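Local structure of DnaJ homolog subfamily C member 27-A (Xenopus laevis, 6JMG) at residues R16-S21 and N68-A73; K87-V92 and D125-A130; I199-E204 and C249-S254; K239-L244 and D256-V261. The protein binds GTP as a small GTPase of the Rab family, carries a DnaJ domain, and is possibly involved in regulating the MEK/ERK pathway. All coordinates share one frame; numbering follows the deposited sequence.

Contacts 1 and 2 lie in the central beta sheet of the Ras-like GTPase domain. Both are buried, parallel strand pairings held by backbone hydrogen bonds. They meet where strands 15-22 and 91-97 run side by side, and Lys18 of contact 1 bonds to Lys87 and Gln90 of contact 2. Contact 1 ends close to the magnesium ion and GTP, at Asp71. Contact 4 and the loop 249-254 of contact 3 belong to the DnaJ domain; 199-204 leads into helix 203-213, which packs against it. Contacts 3 and 4 adjoin, about 11 Å between centres. Neither has a hydrogen bond across its segments. Contact 4 is buried helix packing. Contact 3 is a surface contact of loop residues.

Contact 1: residues R16-S21 and N68-A73; sequences RIKVIS and NIFDMA
Lys18 crosses the ring of Phe70 on one face of the central sheet of the Ras-like fold, where strands 15-22 and 63-72 run parallel. CB of Lys18 is 4.2 Å from Asn68 O. Its CG, anti to the backbone N (chi1 168°), approaches CE1 and CD1 of Phe70. CD packs near Asp88 O. CE lies 3.7 Å above the ring plane of Phe70, toward the rim, in a CH-pi contact. The chain then bends, and NZ bonds to Lys87 O and Thr89 OG1; its attraction to the ring is at most weak. Tyr53 and Phe85 also meet the Phe70 ring.

Val19 N donates to Asn68 O over 2.7 Å, and Phe70 N to Val19 O over 2.8 Å. Ile17 O takes two donors from Asn68: the backbone N at 2.8 Å and the side-chain ND2 at 3.2 Å, the latter well above the carbonyl plane. Asn68 OD1 bonds to Tyr53 OH. An alanine at Asn68 would probably leave Ile17 O with the backbone donor alone and deprive Tyr53 OH of this partner.

Asp71 OD2 bonds to Ser30 OG, beside the magnesium ion and GTP. Met72 N donates to Ser21 OG, N to OG 2.8 Å.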
loop_
_atom_site.group_PDB
_atom_site.type_symbol
_atom_site.label_atom_id
_atom_site.label_comp_id
_atom_site.label_asym_id
_atom_site.label_seq_id
_atom_site.Cartn_x
_atom_site.Cartn_y
_atom_site.Cartn_z
ATOM N N ARG A 16 -12.557 -12.005 9.479
ATOM C CA ARG A 16 -11.296 -12.732 9.468
ATOM C C ARG A 16 -10.325 -12.011 8.549
ATOM O O ARG A 16 -10.561 -11.920 7.341
ATOM C CB ARG A 16 -11.508 -14.184 9.035
ATOM C CG ARG A 16 -12.771 -14.787 9.672
ATOM C CD ARG A 16 -13.168 -16.154 9.121
ATOM N NE ARG A 16 -12.814 -17.229 10.040
ATOM C CZ ARG A 16 -13.544 -17.579 11.096
ATOM N NH1 ARG A 16 -14.669 -16.930 11.376
ATOM N NH2 ARG A 16 -13.142 -18.571 11.882
ATOM N N ILE A 17 -9.220 -11.519 9.117
ATOM C CA ILE A 17 -8.250 -10.713 8.383
ATOM C C ILE A 17 -6.868 -11.302 8.604
ATOM O O ILE A 17 -6.644 -12.115 9.503
ATOM C CB ILE A 17 -8.263 -9.222 8.796
ATOM C CG1 ILE A 17 -7.651 -9.036 10.191
ATOM C CG2 ILE A 17 -9.675 -8.663 8.806
ATOM C CD1 ILE A 17 -7.544 -7.573 10.617
ATOM N N LYS A 18 -5.944 -10.864 7.756
ATOM C CA LYS A 18 -4.558 -11.299 7.712
ATOM C C LYS A 18 -3.645 -10.075 7.833
ATOM O O LYS A 18 -3.814 -9.094 7.102
ATOM C CB LYS A 18 -4.289 -12.050 6.406
ATOM C CG LYS A 18 -2.814 -12.300 6.130
ATOM C CD LYS A 18 -2.588 -12.929 4.749
ATOM C CE LYS A 18 -1.220 -13.568 4.661
ATOM N NZ LYS A 18 -0.523 -13.079 3.462
ATOM N N VAL A 19 -2.697 -10.125 8.767
ATOM C CA VAL A 19 -1.776 -9.031 9.065
ATOM C C VAL A 19 -0.355 -9.569 8.959
ATOM O O VAL A 19 -0.062 -10.670 9.449
ATOM C CB VAL A 19 -2.030 -8.443 10.471
ATOM C CG1 VAL A 19 -0.948 -7.475 10.834
ATOM C CG2 VAL A 19 -3.424 -7.791 10.565
ATOM N N ILE A 20 0.521 -8.842 8.286
ATOM C CA ILE A 20 1.923 -9.218 8.253
ATOM C C ILE A 20 2.773 -8.066 8.763
ATOM O O ILE A 20 2.343 -6.909 8.807
ATOM C CB ILE A 20 2.370 -9.634 6.847
ATOM C CG1 ILE A 20 2.344 -8.439 5.919
ATOM C CG2 ILE A 20 1.476 -10.753 6.306
ATOM C CD1 ILE A 20 3.007 -8.758 4.596
ATOM N N SER A 21 4.008 -8.395 9.130
ATOM C CA SER A 21 5.002 -7.417 9.559
ATOM C C SER A 21 6.180 -7.408 8.594
ATOM O O SER A 21 6.657 -8.464 8.172
ATOM C CB SER A 21 5.513 -7.758 10.957
ATOM O OG SER A 21 6.220 -8.995 10.904
ATOM N N ASN A 68 -5.229 -13.063 11.714
ATOM C CA ASN A 68 -4.129 -13.961 11.404
ATOM C C ASN A 68 -2.865 -13.141 11.211
ATOM O O ASN A 68 -2.768 -12.358 10.261
ATOM C CB ASN A 68 -4.427 -14.771 10.146
ATOM C CG ASN A 68 -5.618 -15.688 10.312
ATOM O OD1 ASN A 68 -5.509 -16.775 10.886
ATOM N ND2 ASN A 68 -6.766 -15.252 9.821
ATOM N N ILE A 69 -1.891 -13.336 12.086
ATOM C CA ILE A 69 -0.655 -12.574 12.055
ATOM C C ILE A 69 0.455 -13.470 11.524
ATOM O O ILE A 69 0.644 -14.588 12.015
ATOM C CB ILE A 69 -0.313 -12.009 13.447
ATOM C CG1 ILE A 69 -1.432 -11.072 13.926
ATOM C CG2 ILE A 69 0.979 -11.215 13.400
ATOM C CD1 ILE A 69 -1.170 -10.386 15.300
ATOM N N PHE A 70 1.151 -12.991 10.495
ATOM C CA PHE A 70 2.348 -13.617 9.939
ATOM C C PHE A 70 3.474 -12.637 10.222
ATOM O O PHE A 70 3.764 -11.746 9.420
ATOM C CB PHE A 70 2.205 -13.902 8.431
ATOM C CG PHE A 70 1.109 -14.871 8.112
ATOM C CD1 PHE A 70 -0.228 -14.507 8.268
ATOM C CD2 PHE A 70 1.403 -16.152 7.668
ATOM C CE1 PHE A 70 -1.251 -15.406 7.984
ATOM C CE2 PHE A 70 0.399 -17.043 7.375
ATOM C CZ PHE A 70 -0.934 -16.672 7.537
ATOM N N ASP A 71 4.112 -12.821 11.368
ATOM C CA ASP A 71 5.224 -11.982 11.783
ATOM C C ASP A 71 6.444 -12.449 11.007
ATOM O O ASP A 71 6.884 -13.589 11.190
ATOM C CB ASP A 71 5.403 -12.104 13.294
ATOM C CG ASP A 71 6.648 -11.408 13.807
ATOM O OD1 ASP A 71 7.182 -10.515 13.126
ATOM O OD2 ASP A 71 7.100 -11.769 14.907
ATOM N N MET A 72 6.963 -11.599 10.107
ATOM C CA MET A 72 8.014 -12.039 9.193
ATOM C C MET A 72 9.391 -11.738 9.761
ATOM O O MET A 72 9.588 -10.769 10.497
ATOM C CB MET A 72 7.903 -11.373 7.806
ATOM C CG MET A 72 6.523 -11.439 7.095
ATOM S SD MET A 72 6.529 -10.997 5.315
ATOM C CE MET A 72 7.342 -9.474 5.294
ATOM N N ALA A 73 10.357 -12.556 9.357
ATOM C CA ALA A 73 11.747 -12.359 9.728
ATOM C C ALA A 73 12.369 -11.336 8.792
ATOM O O ALA A 73 12.140 -11.367 7.580
ATOM C CB ALA A 73 12.490 -13.687 9.650
#

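Contact 2: residues K87-V92 and D125-A130; sequences KDTQGV and DNIVFA
Two neighbouring parallel strands of the Ras-like central sheet, 91-97 and 128-134, begin their pairing here. Three backbone bonds join them. Val128 N donates to Gln90 O over 3.1 Å. Val92 N donates to Val128 O over 2.7 Å. Ala130 N donates to Val92 O over 2.8 Å. Gly91 pairs with Val128 and Val92 with Phe129.

Val92 is central to the side-chain contact and meets both Phe129 and Ile127. Val92 and Phe129 lie side by side and point the same way. Val92 CB sits 3.6 Å above the plane of the Phe129 ring, offset toward the rim at CD2 and CE2. This is a CH-pi contact. Val92 CG1, anti to the backbone N (chi1 168°), reaches the same rim, 3.6 Å from Phe129 CD2. The other methyl, CG2, touches both Phe129 CE2 and Ile127 CG2. Ile127 packs against backbone as well: its CG1 is 3.4 Å from Thr89 O.

Met114 of helix 107-117 touches Val92, Ile127 and Phe129, so this helix covers their face of the sheet. Phe158 stacks with the Phe129 ring. Helix 171-187 meets Val128 and Ala130. An alanine at Phe129 would probably open a gap beside Val92 and Met114, and leave Phe158 without its stacking partner.

Contacts between side chains across the segments are apolar. The backbone amides and carbonyls supply the directional bonds and fix the register, while the methyl groups and ring fill the layer between sheet and helix.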
loop_
_atom_site.group_PDB
_atom_site.type_symbol
_atom_site.label_atom_id
_atom_site.label_comp_id
_atom_site.label_asym_id
_atom_site.label_seq_id
_atom_site.Cartn_x
_atom_site.Cartn_y
_atom_site.Cartn_z
ATOM N N LYS A 87 0.561 -12.550 -0.272
ATOM C CA LYS A 87 -0.731 -12.519 -0.944
ATOM C C LYS A 87 -1.894 -12.459 0.047
ATOM O O LYS A 87 -1.829 -12.979 1.162
ATOM C CB LYS A 87 -0.899 -13.727 -1.868
ATOM C CG LYS A 87 -0.179 -14.993 -1.431
ATOM C CD LYS A 87 -0.347 -16.120 -2.467
ATOM C CE LYS A 87 0.149 -17.464 -1.935
ATOM N NZ LYS A 87 1.545 -17.725 -2.382
ATOM N N ASP A 88 -2.985 -11.843 -0.399
ATOM C CA ASP A 88 -4.235 -11.752 0.355
ATOM C C ASP A 88 -4.013 -11.108 1.720
ATOM O O ASP A 88 -4.491 -11.577 2.747
ATOM C CB ASP A 88 -4.885 -13.136 0.481
ATOM C CG ASP A 88 -6.157 -13.115 1.304
ATOM O OD1 ASP A 88 -7.075 -12.323 0.977
ATOM O OD2 ASP A 88 -6.222 -13.873 2.298
ATOM N N THR A 89 -3.299 -9.995 1.721
ATOM C CA THR A 89 -3.017 -9.267 2.949
ATOM C C THR A 89 -3.925 -8.057 3.094
ATOM O O THR A 89 -4.111 -7.293 2.144
ATOM C CB THR A 89 -1.563 -8.829 2.958
ATOM O OG1 THR A 89 -0.743 -9.999 2.921
ATOM C CG2 THR A 89 -1.258 -8.006 4.200
ATOM N N GLN A 90 -4.467 -7.869 4.299
ATOM C CA GLN A 90 -5.319 -6.720 4.586
ATOM C C GLN A 90 -4.606 -5.606 5.340
ATOM O O GLN A 90 -4.923 -4.430 5.127
ATOM C CB GLN A 90 -6.521 -7.137 5.428
ATOM C CG GLN A 90 -7.609 -7.928 4.716
ATOM C CD GLN A 90 -7.189 -9.334 4.385
ATOM O OE1 GLN A 90 -7.106 -10.189 5.265
ATOM N NE2 GLN A 90 -6.925 -9.589 3.110
ATOM N N GLY A 91 -3.644 -5.941 6.191
ATOM C CA GLY A 91 -2.896 -4.940 6.928
ATOM C C GLY A 91 -1.420 -5.309 6.986
ATOM O O GLY A 91 -1.071 -6.487 7.042
ATOM N N VAL A 92 -0.578 -4.275 6.994
ATOM C CA VAL A 92 0.876 -4.420 7.080
ATOM C C VAL A 92 1.408 -3.539 8.202
ATOM O O VAL A 92 1.104 -2.340 8.258
ATOM C CB VAL A 92 1.566 -4.020 5.768
ATOM C CG1 VAL A 92 3.075 -3.889 5.999
ATOM C CG2 VAL A 92 1.243 -5.010 4.666
ATOM N N ASP A 125 -2.809 -0.396 -2.702
ATOM C CA ASP A 125 -3.673 0.687 -2.260
ATOM C C ASP A 125 -4.907 0.180 -1.550
ATOM O O ASP A 125 -5.557 0.957 -0.851
ATOM C CB ASP A 125 -4.103 1.570 -3.433
ATOM C CG ASP A 125 -3.385 2.903 -3.456
ATOM O OD1 ASP A 125 -2.232 2.975 -2.976
ATOM O OD2 ASP A 125 -3.984 3.881 -3.951
ATOM N N ASN A 126 -5.237 -1.100 -1.702
ATOM C CA ASN A 126 -6.305 -1.705 -0.925
ATOM C C ASN A 126 -5.778 -2.413 0.318
ATOM O O ASN A 126 -6.473 -3.254 0.899
ATOM C CB ASN A 126 -7.103 -2.669 -1.799
ATOM C CG ASN A 126 -7.773 -1.971 -2.947
ATOM O OD1 ASN A 126 -8.105 -0.786 -2.855
ATOM N ND2 ASN A 126 -7.980 -2.695 -4.041
ATOM N N ILE A 127 -4.569 -2.073 0.737
ATOM C CA ILE A 127 -3.951 -2.624 1.925
ATOM C C ILE A 127 -3.667 -1.478 2.880
ATOM O O ILE A 127 -3.140 -0.441 2.467
ATOM C CB ILE A 127 -2.661 -3.379 1.575
ATOM C CG1 ILE A 127 -2.981 -4.475 0.564
ATOM C CG2 ILE A 127 -2.041 -3.960 2.843
ATOM C CD1 ILE A 127 -1.753 -5.188 0.011
ATOM N N VAL A 128 -4.002 -1.677 4.149
ATOM C CA VAL A 128 -3.695 -0.715 5.195
ATOM C C VAL A 128 -2.276 -0.941 5.702
ATOM O O VAL A 128 -1.912 -2.054 6.108
ATOM C CB VAL A 128 -4.702 -0.836 6.335
ATOM C CG1 VAL A 128 -4.248 0.026 7.511
ATOM C CG2 VAL A 128 -6.098 -0.463 5.841
ATOM N N PHE A 129 -1.484 0.126 5.718
ATOM C CA PHE A 129 -0.122 0.114 6.224
ATOM C C PHE A 129 -0.049 0.976 7.472
ATOM O O PHE A 129 -0.466 2.141 7.452
ATOM C CB PHE A 129 0.869 0.678 5.199
ATOM C CG PHE A 129 1.251 -0.275 4.110
ATOM C CD1 PHE A 129 0.398 -0.511 3.047
ATOM C CD2 PHE A 129 2.491 -0.907 4.127
ATOM C CE1 PHE A 129 0.760 -1.373 2.030
ATOM C CE2 PHE A 129 2.856 -1.775 3.118
ATOM C CZ PHE A 129 1.989 -2.010 2.065
ATOM N N ALA A 130 0.528 0.431 8.531
ATOM C CA ALA A 130 0.933 1.232 9.675
ATOM C C ALA A 130 2.454 1.235 9.686
ATOM O O ALA A 130 3.087 0.186 9.863
ATOM C CB ALA A 130 0.346 0.688 10.972
#

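Contact 3: residues I199-E204 and C249-S254; sequences IGFTKE and CMAPGS
The Phe201 ring lies with one face against Ala251. Ala251 CB stands 3.5 Å above the ring plane, offset toward the rim, and is 3.5 Å from Phe201 CG. This is a CH-pi contact. Phe201 CG sits between its backbone N and carbonyl carbon (chi1 47°), which places it against Ala251 CB. Further along the ring, Phe201 CE2 comes to 4.1 Å from Pro252 CD. The side chains of Phe201 and Pro252 cross at about a right angle.

Ile199 and Met250 cross in the same manner. Met250 is bent at chi2 and chi3, and its terminal CE lies 3.6 Å from Ile199 CD1. Met250 CG touches Ile199 CG1, also at 3.6 Å. Ile199 is poorly ordered, so the detail of this pair is less certain than that of Phe201.

No hydrogen bond joins the two segments. The loop is bonded within itself: Ala251 O accepts from both Ser254 N and Ser254 OG, the hydroxyl lying 2.9 Å away in the carbonyl plane. Ile209 of helix 203-213 touches Ala251 and Ser254.

Residues 249-254 include a type II beta turn from Ala251 to Ser254, with Gly253 at the N-cap position. They lie in the loop between the long helices 230-244 and 254-278, just after the HPD signature of J domains.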
loop_
_atom_site.group_PDB
_atom_site.type_symbol
_atom_site.label_atom_id
_atom_site.label_comp_id
_atom_site.label_asym_id
_atom_site.label_seq_id
_atom_site.Cartn_x
_atom_site.Cartn_y
_atom_site.Cartn_z
ATOM N N ILE A 199 -11.715 14.676 -0.595
ATOM C CA ILE A 199 -12.526 14.511 -1.800
ATOM C C ILE A 199 -12.098 15.518 -2.869
ATOM O O ILE A 199 -12.711 15.609 -3.938
ATOM C CB ILE A 199 -14.034 14.609 -1.438
ATOM C CG1 ILE A 199 -14.951 14.421 -2.659
ATOM C CG2 ILE A 199 -14.324 15.936 -0.722
ATOM C CD1 ILE A 199 -16.248 13.692 -2.390
ATOM N N GLY A 200 -11.017 16.249 -2.617
ATOM C CA GLY A 200 -10.382 17.027 -3.650
ATOM C C GLY A 200 -9.735 16.112 -4.677
ATOM O O GLY A 200 -9.962 14.902 -4.737
ATOM N N PHE A 201 -8.899 16.722 -5.502
ATOM C CA PHE A 201 -8.367 15.992 -6.634
ATOM C C PHE A 201 -7.085 16.667 -7.074
ATOM O O PHE A 201 -6.923 17.872 -6.913
ATOM C CB PHE A 201 -9.388 15.923 -7.777
ATOM C CG PHE A 201 -10.028 17.237 -8.087
ATOM C CD1 PHE A 201 -9.369 18.172 -8.874
ATOM C CD2 PHE A 201 -11.283 17.546 -7.580
ATOM C CE1 PHE A 201 -9.953 19.390 -9.144
ATOM C CE2 PHE A 201 -11.879 18.761 -7.851
ATOM C CZ PHE A 201 -11.214 19.685 -8.630
ATOM N N THR A 202 -6.172 15.862 -7.598
ATOM C CA THR A 202 -4.940 16.343 -8.204
ATOM C C THR A 202 -5.193 17.424 -9.250
ATOM O O THR A 202 -6.281 17.535 -9.825
ATOM C CB THR A 202 -4.194 15.166 -8.825
ATOM O OG1 THR A 202 -4.129 14.120 -7.850
ATOM C CG2 THR A 202 -2.770 15.568 -9.163
ATOM N N LYS A 203 -4.168 18.255 -9.449
ATOM C CA LYS A 203 -4.109 19.145 -10.601
ATOM C C LYS A 203 -3.923 18.387 -11.914
ATOM O O LYS A 203 -4.559 18.728 -12.921
ATOM C CB LYS A 203 -2.965 20.144 -10.425
ATOM C CG LYS A 203 -2.917 21.204 -11.513
ATOM C CD LYS A 203 -1.505 21.465 -12.027
ATOM C CE LYS A 203 -1.474 22.708 -12.916
ATOM N NZ LYS A 203 -0.473 22.589 -14.011
ATOM N N GLU A 204 -3.020 17.393 -11.951
ATOM C CA GLU A 204 -2.837 16.660 -13.202
ATOM C C GLU A 204 -4.100 15.899 -13.552
ATOM O O GLU A 204 -4.411 15.723 -14.740
ATOM C CB GLU A 204 -1.617 15.727 -13.148
ATOM C CG GLU A 204 -1.648 14.620 -12.118
ATOM C CD GLU A 204 -0.815 13.388 -12.497
ATOM O OE1 GLU A 204 -0.327 13.309 -13.650
ATOM O OE2 GLU A 204 -0.663 12.496 -11.627
ATOM N N CYS A 249 -10.983 9.062 -8.353
ATOM C CA CYS A 249 -10.908 10.477 -8.698
ATOM C C CYS A 249 -12.261 11.135 -8.482
ATOM O O CYS A 249 -13.262 10.734 -9.083
ATOM C CB CYS A 249 -10.481 10.639 -10.153
ATOM S SG CYS A 249 -10.338 12.342 -10.673
ATOM N N MET A 250 -12.283 12.138 -7.617
ATOM C CA MET A 250 -13.524 12.789 -7.234
ATOM C C MET A 250 -13.815 14.031 -8.066
ATOM O O MET A 250 -14.811 14.715 -7.812
ATOM C CB MET A 250 -13.476 13.130 -5.746
ATOM C CG MET A 250 -13.424 11.921 -4.814
ATOM S SD MET A 250 -14.510 10.548 -5.267
ATOM C CE MET A 250 -16.109 11.325 -5.074
ATOM N N ALA A 251 -12.977 14.327 -9.055
ATOM C CA ALA A 251 -13.151 15.522 -9.864
ATOM C C ALA A 251 -14.380 15.396 -10.761
ATOM O O ALA A 251 -14.694 14.305 -11.247
ATOM C CB ALA A 251 -11.913 15.787 -10.712
ATOM N N PRO A 252 -15.103 16.485 -10.987
ATOM C CA PRO A 252 -16.291 16.410 -11.843
ATOM C C PRO A 252 -15.919 16.085 -13.280
ATOM O O PRO A 252 -14.936 16.598 -13.822
ATOM C CB PRO A 252 -16.905 17.808 -11.717
ATOM C CG PRO A 252 -15.797 18.676 -11.238
ATOM C CD PRO A 252 -14.928 17.817 -10.390
ATOM N N GLY A 253 -16.703 15.195 -13.885
ATOM C CA GLY A 253 -16.444 14.762 -15.240
ATOM C C GLY A 253 -15.441 13.637 -15.394
ATOM O O GLY A 253 -15.191 13.212 -16.530
ATOM N N SER A 254 -14.863 13.134 -14.299
ATOM C CA SER A 254 -13.905 12.037 -14.412
ATOM C C SER A 254 -14.547 10.759 -14.956
ATOM O O SER A 254 -13.892 9.992 -15.668
ATOM C CB SER A 254 -13.270 11.768 -13.046
ATOM O OG SER A 254 -14.282 11.603 -12.063
#

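Contact 4: residues K239-L244 and D256-V261; sequences KLAVLL and DAFKAV
Leu240 meets Val261 through methyl groups. Leu240 CD1 is 3.7 Å from Val261 CG2, and Leu240 CB lies near both methyls of Val261, 4.0 Å from CG1. CG2 of Val261, anti to the carbonyl carbon, is the branch that faces CD1. One turn further along helix 230-244, Leu244 CD1 touches Ala257 CB at 4.0 Å and approaches Val261 CG2 at 4.3 Å. Val261 therefore packs against two leucines that are four residues apart.

Phe258 turns the edge of its ring to Ala241: CB of Ala241 lies near the ring plane, 3.9 Å from Phe258 CE1. Phe258 CB is also 3.9 Å from Leu244 O.

Helices 230-244 and 254-278 form the antiparallel helix pair characteristic of the J domain. The axes of the two short segments here are 9.6 Å apart at closest approach, and their directions differ by 165°. No hydrogen bond crosses between the segments.

Residues around the pair complete the packing. Leu222 of helix 218-222 touches both Leu240 and Val261. Ile209 and Ile212 of helix 203-213 pack on Leu244. Tyr237, on the same helix as Leu240, reaches Val261 and Phe258. His245 follows directly after helix 230-244, and its ring meets that of Phe258, their planes at about 55°.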
loop_
_atom_site.group_PDB
_atom_site.type_symbol
_atom_site.label_atom_id
_atom_site.label_comp_id
_atom_site.label_asym_id
_atom_site.label_seq_id
_atom_site.Cartn_x
_atom_site.Cartn_y
_atom_site.Cartn_z
ATOM N N LYS A 239 -2.195 4.104 -17.230
ATOM C CA LYS A 239 -1.812 5.219 -16.375
ATOM C C LYS A 239 -2.916 6.258 -16.297
ATOM O O LYS A 239 -3.111 6.873 -15.241
ATOM C CB LYS A 239 -0.514 5.863 -16.871
ATOM C CG LYS A 239 0.731 5.070 -16.522
ATOM C CD LYS A 239 1.944 5.510 -17.318
ATOM C CE LYS A 239 1.567 6.073 -18.675
ATOM N NZ LYS A 239 2.749 6.163 -19.585
ATOM N N LEU A 240 -3.709 6.373 -17.361
ATOM C CA LEU A 240 -4.907 7.197 -17.318
ATOM C C LEU A 240 -6.007 6.542 -16.483
ATOM O O LEU A 240 -6.717 7.225 -15.739
ATOM C CB LEU A 240 -5.390 7.455 -18.743
ATOM C CG LEU A 240 -4.589 8.503 -19.510
ATOM C CD1 LEU A 240 -4.960 8.540 -20.994
ATOM C CD2 LEU A 240 -4.781 9.865 -18.863
ATOM N N ALA A 241 -6.157 5.220 -16.579
ATOM C CA ALA A 241 -7.173 4.539 -15.787
ATOM C C ALA A 241 -6.947 4.718 -14.292
ATOM O O ALA A 241 -7.908 4.935 -13.538
ATOM C CB ALA A 241 -7.230 3.057 -16.143
ATOM N N VAL A 242 -5.705 4.569 -13.826
ATOM C CA VAL A 242 -5.476 4.789 -12.393
ATOM C C VAL A 242 -5.671 6.257 -12.042
ATOM O O VAL A 242 -6.063 6.590 -10.918
ATOM C CB VAL A 242 -4.092 4.289 -11.941
ATOM C CG1 VAL A 242 -3.822 2.908 -12.496
ATOM C CG2 VAL A 242 -3.009 5.270 -12.324
ATOM N N LEU A 243 -5.414 7.153 -12.992
ATOM C CA LEU A 243 -5.528 8.574 -12.715
ATOM C C LEU A 243 -6.989 9.002 -12.639
ATOM O O LEU A 243 -7.368 9.776 -11.754
ATOM C CB LEU A 243 -4.779 9.363 -13.799
ATOM C CG LEU A 243 -4.605 10.875 -13.631
ATOM C CD1 LEU A 243 -3.770 11.203 -12.389
ATOM C CD2 LEU A 243 -3.962 11.456 -14.878
ATOM N N LEU A 244 -7.838 8.454 -13.509
ATOM C CA LEU A 244 -9.150 9.027 -13.762
ATOM C C LEU A 244 -10.327 8.177 -13.310
ATOM O O LEU A 244 -11.473 8.614 -13.466
ATOM C CB LEU A 244 -9.315 9.294 -15.249
ATOM C CG LEU A 244 -8.328 10.259 -15.846
ATOM C CD1 LEU A 244 -8.619 10.330 -17.307
ATOM C CD2 LEU A 244 -8.484 11.602 -15.190
ATOM N N ASP A 256 -16.801 10.640 -17.310
ATOM C CA ASP A 256 -16.850 10.749 -18.768
ATOM C C ASP A 256 -15.450 10.663 -19.356
ATOM O O ASP A 256 -15.247 10.077 -20.427
ATOM C CB ASP A 256 -17.526 12.047 -19.205
ATOM C CG ASP A 256 -18.871 12.248 -18.552
ATOM O OD1 ASP A 256 -19.788 11.435 -18.809
ATOM O OD2 ASP A 256 -19.004 13.223 -17.777
ATOM N N ALA A 257 -14.473 11.234 -18.658
ATOM C CA ALA A 257 -13.094 11.115 -19.099
ATOM C C ALA A 257 -12.637 9.666 -19.074
ATOM O O ALA A 257 -11.996 9.191 -20.022
ATOM C CB ALA A 257 -12.200 11.967 -18.210
ATOM N N PHE A 258 -12.969 8.941 -18.001
ATOM C CA PHE A 258 -12.632 7.526 -17.952
ATOM C C PHE A 258 -13.290 6.759 -19.094
ATOM O O PHE A 258 -12.620 6.040 -19.840
ATOM C CB PHE A 258 -13.046 6.935 -16.625
ATOM C CG PHE A 258 -12.732 5.483 -16.515
ATOM C CD1 PHE A 258 -11.409 5.048 -16.518
ATOM C CD2 PHE A 258 -13.739 4.551 -16.431
ATOM C CE1 PHE A 258 -11.110 3.728 -16.410
ATOM C CE2 PHE A 258 -13.437 3.201 -16.336
ATOM C CZ PHE A 258 -12.126 2.795 -16.323
ATOM N N LYS A 259 -14.600 6.943 -19.278
ATOM C CA LYS A 259 -15.294 6.303 -20.388
ATOM C C LYS A 259 -14.632 6.639 -21.725
ATOM O O LYS A 259 -14.532 5.779 -22.614
ATOM C CB LYS A 259 -16.767 6.730 -20.385
ATOM C CG LYS A 259 -17.601 6.113 -21.506
ATOM C CD LYS A 259 -19.048 6.620 -21.504
ATOM C CE LYS A 259 -19.579 6.838 -20.078
ATOM N NZ LYS A 259 -21.069 6.663 -19.949
ATOM N N ALA A 260 -14.158 7.877 -21.883
ATOM C CA ALA A 260 -13.555 8.263 -23.152
ATOM C C ALA A 260 -12.235 7.545 -23.357
ATOM O O ALA A 260 -11.926 7.085 -24.465
ATOM C CB ALA A 260 -13.360 9.777 -23.205
ATOM N N VAL A 261 -11.455 7.431 -22.287
ATOM C CA VAL A 261 -10.190 6.713 -22.344
ATOM C C VAL A 261 -10.431 5.233 -22.658
ATOM O O VAL A 261 -9.747 4.633 -23.503
ATOM C CB VAL A 261 -9.431 6.936 -21.022
ATOM C CG1 VAL A 261 -8.479 5.806 -20.731
ATOM C CG2 VAL A 261 -8.694 8.258 -21.090
#